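Local coordinates for putative metalloprotease II (Bacteroides fragilis, PDB 4ON1), which binds a zinc ion and is probably a secreted metalloendopeptidase related to fragilysin, apparently made with an N-terminal prodomain, at residues A[15-27]-A[42-55]. Numbering follows the deposited sequence.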
loop_
_atom_site.group_PDB
_atom_site.type_symbol
_atom_site.label_atom_id
_atom_site.label_comp_id
_atom_site.label_asym_id
_atom_site.label_seq_id
_atom_site.Cartn_x
_atom_site.Cartn_y
_atom_site.Cartn_z
ATOM N N PRO A 15 -23.655 1.321 24.746
ATOM C CA PRO A 15 -23.888 -0.120 24.587
ATOM C C PRO A 15 -22.587 -0.869 24.326
ATOM O O PRO A 15 -21.795 -1.035 25.253
ATOM C CB PRO A 15 -24.819 -0.196 23.377
ATOM C CG PRO A 15 -24.512 1.034 22.584
ATOM C CD PRO A 15 -24.024 2.088 23.543
ATOM N N GLN A 16 -22.367 -1.309 23.090
ATOM C CA GLN A 16 -21.116 -1.970 22.760
ATOM C C GLN A 16 -20.186 -0.970 22.085
ATOM O O GLN A 16 -19.165 -1.342 21.506
ATOM C CB GLN A 16 -21.362 -3.170 21.843
ATOM C CG GLN A 16 -22.084 -4.330 22.514
ATOM C CD GLN A 16 -21.468 -4.716 23.845
ATOM O OE1 GLN A 16 -20.262 -4.942 23.941
ATOM N NE2 GLN A 16 -22.297 -4.789 24.882
ATOM N N LEU A 17 -20.541 0.309 22.180
ATOM C CA LEU A 17 -19.684 1.385 21.701
ATOM C C LEU A 17 -18.520 1.656 22.635
ATOM O O LEU A 17 -18.693 1.704 23.856
ATOM C CB LEU A 17 -20.498 2.662 21.510
ATOM C CG LEU A 17 -21.266 2.731 20.195
ATOM C CD1 LEU A 17 -22.370 3.765 20.269
ATOM C CD2 LEU A 17 -20.297 3.062 19.069
ATOM N N GLU A 18 -17.346 1.884 22.057
ATOM C CA GLU A 18 -16.175 2.253 22.847
ATOM C C GLU A 18 -15.612 3.619 22.475
ATOM O O GLU A 18 -14.876 4.224 23.257
ATOM C CB GLU A 18 -15.083 1.190 22.706
ATOM C CG GLU A 18 -15.474 -0.169 23.274
ATOM C CD GLU A 18 -14.285 -1.095 23.440
ATOM O OE1 GLU A 18 -13.360 -0.746 24.206
ATOM O OE2 GLU A 18 -14.278 -2.175 22.811
ATOM N N HIS A 19 -15.941 4.104 21.280
ATOM C CA HIS A 19 -15.367 5.366 20.813
ATOM C C HIS A 19 -16.339 6.163 19.954
ATOM O O HIS A 19 -17.209 5.592 19.293
ATOM C CB HIS A 19 -14.087 5.113 20.003
ATOM C CG HIS A 19 -13.148 4.135 20.637
ATOM N ND1 HIS A 19 -12.195 4.508 21.559
ATOM C CD2 HIS A 19 -13.017 2.796 20.479
ATOM C CE1 HIS A 19 -11.518 3.441 21.945
ATOM N NE2 HIS A 19 -11.996 2.389 21.304
ATOM N N VAL A 20 -16.166 7.481 19.955
ATOM C CA VAL A 20 -16.826 8.352 18.992
ATOM C C VAL A 20 -15.751 9.093 18.221
ATOM O O VAL A 20 -14.659 9.338 18.736
ATOM C CB VAL A 20 -17.776 9.383 19.647
ATOM C CG1 VAL A 20 -18.803 8.700 20.523
ATOM C CG2 VAL A 20 -16.978 10.431 20.435
ATOM N N LEU A 21 -16.059 9.435 16.979
ATOM C CA LEU A 21 -15.101 10.099 16.117
ATOM C C LEU A 21 -15.843 10.909 15.070
ATOM O O LEU A 21 -16.635 10.366 14.297
ATOM C CB LEU A 21 -14.170 9.069 15.463
ATOM C CG LEU A 21 -12.984 9.569 14.632
ATOM C CD1 LEU A 21 -12.048 10.426 15.476
ATOM C CD2 LEU A 21 -12.225 8.390 14.036
ATOM N N ASN A 22 -15.604 12.216 15.075
ATOM C CA ASN A 22 -16.165 13.107 14.067
ATOM C C ASN A 22 -15.150 13.251 12.943
ATOM O O ASN A 22 -14.126 13.908 13.102
ATOM C CB ASN A 22 -16.521 14.467 14.681
ATOM C CG ASN A 22 -17.217 15.395 13.695
ATOM O OD1 ASN A 22 -16.985 15.333 12.488
ATOM N ND2 ASN A 22 -18.072 16.266 14.212
ATOM N N LEU A 23 -15.447 12.620 11.813
ATOM C CA LEU A 23 -14.523 12.558 10.688
ATOM C C LEU A 23 -14.213 13.930 10.097
ATOM O O LEU A 23 -13.137 14.140 9.535
ATOM C CB LEU A 23 -15.087 11.632 9.603
ATOM C CG LEU A 23 -15.178 10.144 9.967
ATOM C CD1 LEU A 23 -16.052 9.395 8.978
ATOM C CD2 LEU A 23 -13.785 9.526 10.003
ATOM N N ARG A 24 -15.147 14.863 10.217
ATOM C CA ARG A 24 -14.924 16.202 9.691
ATOM C C ARG A 24 -13.961 17.019 10.558
ATOM O O ARG A 24 -13.143 17.777 10.039
ATOM C CB ARG A 24 -16.253 16.952 9.567
ATOM C CG ARG A 24 -17.131 16.505 8.415
ATOM C CD ARG A 24 -17.522 17.683 7.534
ATOM N NE ARG A 24 -18.379 17.266 6.426
ATOM C CZ ARG A 24 -19.673 17.550 6.332
ATOM N NH1 ARG A 24 -20.266 18.280 7.267
ATOM N NH2 ARG A 24 -20.372 17.120 5.290
ATOM N N SER A 25 -14.049 16.862 11.874
ATOM C CA SER A 25 -13.312 17.742 12.777
ATOM C C SER A 25 -12.067 17.087 13.362
ATOM O O SER A 25 -11.297 17.734 14.066
ATOM C CB SER A 25 -14.218 18.212 13.918
ATOM O OG SER A 25 -14.594 17.110 14.728
ATOM N N MET A 26 -11.867 15.804 13.088
ATOM C CA MET A 26 -10.792 15.080 13.758
ATOM C C MET A 26 -9.419 15.529 13.263
ATOM O O MET A 26 -9.244 15.862 12.088
ATOM C CB MET A 26 -10.945 13.574 13.549
ATOM C CG MET A 26 -10.609 13.121 12.151
ATOM S SD MET A 26 -10.705 11.341 11.952
ATOM C CE MET A 26 -10.285 11.232 10.212
ATOM N N ASP A 27 -8.449 15.563 14.168
ATOM C CA ASP A 27 -7.058 15.680 13.754
ATOM C C ASP A 27 -6.294 14.456 14.268
ATOM O O ASP A 27 -6.920 13.507 14.750
ATOM C CB ASP A 27 -6.435 16.993 14.235
ATOM C CG ASP A 27 -6.480 17.156 15.738
ATOM O OD1 ASP A 27 -6.754 16.173 16.457
ATOM O OD2 ASP A 27 -6.227 18.288 16.207
ATOM N N GLU A 42 -12.026 -6.659 19.106
ATOM C CA GLU A 42 -12.799 -5.774 18.252
ATOM C C GLU A 42 -13.308 -4.560 19.038
ATOM O O GLU A 42 -13.821 -4.700 20.146
ATOM C CB GLU A 42 -13.967 -6.559 17.651
ATOM C CG GLU A 42 -14.913 -5.779 16.763
ATOM C CD GLU A 42 -16.141 -6.596 16.378
ATOM O OE1 GLU A 42 -15.973 -7.707 15.834
ATOM O OE2 GLU A 42 -17.274 -6.137 16.642
ATOM N N HIS A 43 -13.136 -3.367 18.476
ATOM C CA HIS A 43 -13.682 -2.152 19.083
ATOM C C HIS A 43 -14.750 -1.591 18.165
ATOM O O HIS A 43 -14.603 -1.612 16.944
ATOM C CB HIS A 43 -12.596 -1.098 19.332
ATOM C CG HIS A 43 -11.716 -1.390 20.508
ATOM N ND1 HIS A 43 -11.458 -0.456 21.488
ATOM C CD2 HIS A 43 -11.037 -2.508 20.866
ATOM C CE1 HIS A 43 -10.658 -0.981 22.398
ATOM N NE2 HIS A 43 -10.388 -2.226 22.044
ATOM N N THR A 44 -15.816 -1.065 18.749
ATOM C CA THR A 44 -16.881 -0.497 17.945
ATOM C C THR A 44 -16.821 1.015 18.066
ATOM O O THR A 44 -16.727 1.564 19.168
ATOM C CB THR A 44 -18.262 -1.026 18.376
ATOM O OG1 THR A 44 -18.264 -2.457 18.295
ATOM C CG2 THR A 44 -19.349 -0.482 17.464
ATOM N N ILE A 45 -16.867 1.679 16.918
ATOM C CA ILE A 45 -16.709 3.124 16.854
ATOM C C ILE A 45 -17.920 3.773 16.210
ATOM O O ILE A 45 -18.384 3.321 15.166
ATOM C CB ILE A 45 -15.468 3.517 16.033
ATOM C CG1 ILE A 45 -14.222 2.780 16.536
ATOM C CG2 ILE A 45 -15.273 5.036 16.046
ATOM C CD1 ILE A 45 -13.061 2.836 15.562
ATOM N N MET A 46 -18.429 4.835 16.823
ATOM C CA MET A 46 -19.444 5.644 16.175
ATOM C C MET A 46 -18.809 6.784 15.399
ATOM O O MET A 46 -18.144 7.646 15.968
ATOM C CB MET A 46 -20.431 6.201 17.183
ATOM C CG MET A 46 -21.210 7.364 16.625
ATOM S SD MET A 46 -22.871 7.376 17.258
ATOM C CE MET A 46 -23.479 5.934 16.398
ATOM N N LEU A 47 -19.010 6.767 14.089
ATOM C CA LEU A 47 -18.449 7.779 13.218
ATOM C C LEU A 47 -19.503 8.814 12.875
ATOM O O LEU A 47 -20.690 8.498 12.771
ATOM C CB LEU A 47 -17.902 7.141 11.940
ATOM C CG LEU A 47 -16.793 6.112 12.149
ATOM C CD1 LEU A 47 -16.510 5.361 10.852
ATOM C CD2 LEU A 47 -15.542 6.808 12.648
ATOM N N GLN A 48 -19.064 10.052 12.697
ATOM C CA GLN A 48 -19.951 11.097 12.209
ATOM C C GLN A 48 -19.296 11.828 11.045
ATOM O O GLN A 48 -18.110 12.176 11.097
ATOM C CB GLN A 48 -20.313 12.096 13.314
ATOM C CG GLN A 48 -21.084 13.317 12.788
ATOM C CD GLN A 48 -21.429 14.332 13.866
ATOM O OE1 GLN A 48 -21.002 14.212 15.015
ATOM N NE2 GLN A 48 -22.219 15.337 13.496
ATOM N N GLU A 49 -20.061 12.001 9.973
ATOM C CA GLU A 49 -19.682 12.907 8.901
ATOM C C GLU A 49 -20.907 13.732 8.512
ATOM O O GLU A 49 -21.852 13.213 7.917
ATOM C CB GLU A 49 -19.121 12.139 7.701
ATOM C CG GLU A 49 -18.513 13.047 6.635
ATOM C CD GLU A 49 -17.747 12.282 5.572
ATOM O OE1 GLU A 49 -18.385 11.539 4.792
ATOM O OE2 GLU A 49 -16.508 12.426 5.521
ATOM N N GLY A 50 -20.896 15.013 8.873
ATOM C CA GLY A 50 -22.051 15.869 8.670
ATOM C C GLY A 50 -23.259 15.346 9.420
ATOM O O GLY A 50 -23.180 15.106 10.625
ATOM N N SER A 51 -24.366 15.130 8.710
ATOM C CA SER A 51 -25.583 14.657 9.356
ATOM C C SER A 51 -25.664 13.130 9.399
ATOM O O SER A 51 -26.627 12.576 9.920
ATOM C CB SER A 51 -26.818 15.209 8.642
ATOM O OG SER A 51 -26.914 14.700 7.325
ATOM N N GLU A 52 -24.653 12.451 8.861
ATOM C CA GLU A 52 -24.638 10.989 8.885
ATOM C C GLU A 52 -23.815 10.455 10.045
ATOM O O GLU A 52 -22.635 10.773 10.191
ATOM C CB GLU A 52 -24.088 10.416 7.576
ATOM C CG GLU A 52 -25.059 10.459 6.410
ATOM C CD GLU A 52 -24.422 9.980 5.121
ATOM O OE1 GLU A 52 -24.256 10.803 4.196
ATOM O OE2 GLU A 52 -24.092 8.776 5.037
ATOM N N LEU A 53 -24.451 9.623 10.859
ATOM C CA LEU A 53 -23.777 8.972 11.965
ATOM C C LEU A 53 -24.018 7.481 11.844
ATOM O O LEU A 53 -25.143 7.055 11.592
ATOM C CB LEU A 53 -24.284 9.505 13.310
ATOM C CG LEU A 53 -23.855 10.936 13.665
ATOM C CD1 LEU A 53 -24.758 11.959 12.974
ATOM C CD2 LEU A 53 -23.880 11.157 15.166
ATOM N N TRP A 54 -22.962 6.693 12.019
ATOM C CA TRP A 54 -23.077 5.242 11.917
ATOM C C TRP A 54 -21.977 4.555 12.704
ATOM O O TRP A 54 -20.955 5.167 13.030
ATOM C CB TRP A 54 -23.038 4.803 10.450
ATOM C CG TRP A 54 -21.679 4.905 9.798
ATOM C CD1 TRP A 54 -20.807 3.881 9.556
ATOM C CD2 TRP A 54 -21.045 6.098 9.306
ATOM N NE1 TRP A 54 -19.673 4.363 8.940
ATOM C CE2 TRP A 54 -19.794 5.716 8.776
ATOM C CE3 TRP A 54 -21.418 7.447 9.258
ATOM C CZ2 TRP A 54 -18.910 6.639 8.208
ATOM C CZ3 TRP A 54 -20.539 8.362 8.694
ATOM C CH2 TRP A 54 -19.299 7.953 8.175
ATOM N N THR A 55 -22.194 3.283 13.021
ATOM C CA THR A 55 -21.203 2.517 13.766
ATOM C C THR A 55 -20.431 1.576 12.863
ATOM O O THR A 55 -20.955 1.070 11.872
ATOM C CB THR A 55 -21.844 1.680 14.882
ATOM O OG1 THR A 55 -22.809 0.788 14.306
ATOM C CG2 THR A 55 -22.531 2.580 15.883
HETATM O O HOH W 1 -19.187 16.005 11.059
#
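His-19 and His-43 meet rim to rim through their ring nitrogens. The bond from NE2 of His-19 to ND1 of His-43 is 2.9 Å long and nearly straight; either nitrogen could be the donor. The ring planes lie 18° apart. The carboxylate of Glu-18 covers one face of the His-43 ring, with OE2 over its centre, and may favour a protonated imidazole.

The backbones pair as parallel strands. The bonds run from Met-46 N to His-19 O (2.9 Å), Leu-21 N to Met-46 O, Gln-48 N to Leu-21 O and Leu-23 N to Gln-48 O (2.8 Å). At the start, Glu-18 N bonds to Thr-44 O.

His-19, Leu-21, Ile-45 and Leu-47 lie on one face. Leu-21 and Leu-47 run alongside each other, with CB of Leu-21 3.9 Å from CD2 of Leu-47. Val-20, Asn-22, Met-46 and Gln-48 are on the other, where the two amides stack. CD1 of Leu-23 reaches CH2 of Trp-54 at 3.6 Å. CD2 of Leu-17 packs on CB of Met-46.

With CG anti to N (chi1 -175°), Asn-22 OD1 can accept from Arg-24 N in an Asx turn. A water links OD1 to Gly-50 N. NE2 of Gln-48 bonds to O of Gly-50 (3.0 Å), a residue of the type II' turn from Glu-49 to Glu-52. Glu-49 OE1 forms a salt bridge with Arg-99; OE2 forms one with Arg-157 and a hydrogen bond with Tyr-106.

This pairing closes a beta-alpha-beta unit in the fragilysin-type N-terminal domain. Helix 28-35 covers His-19, Leu-21 and Ile-45; strand 52-68 pairs antiparallel with strand 43-49.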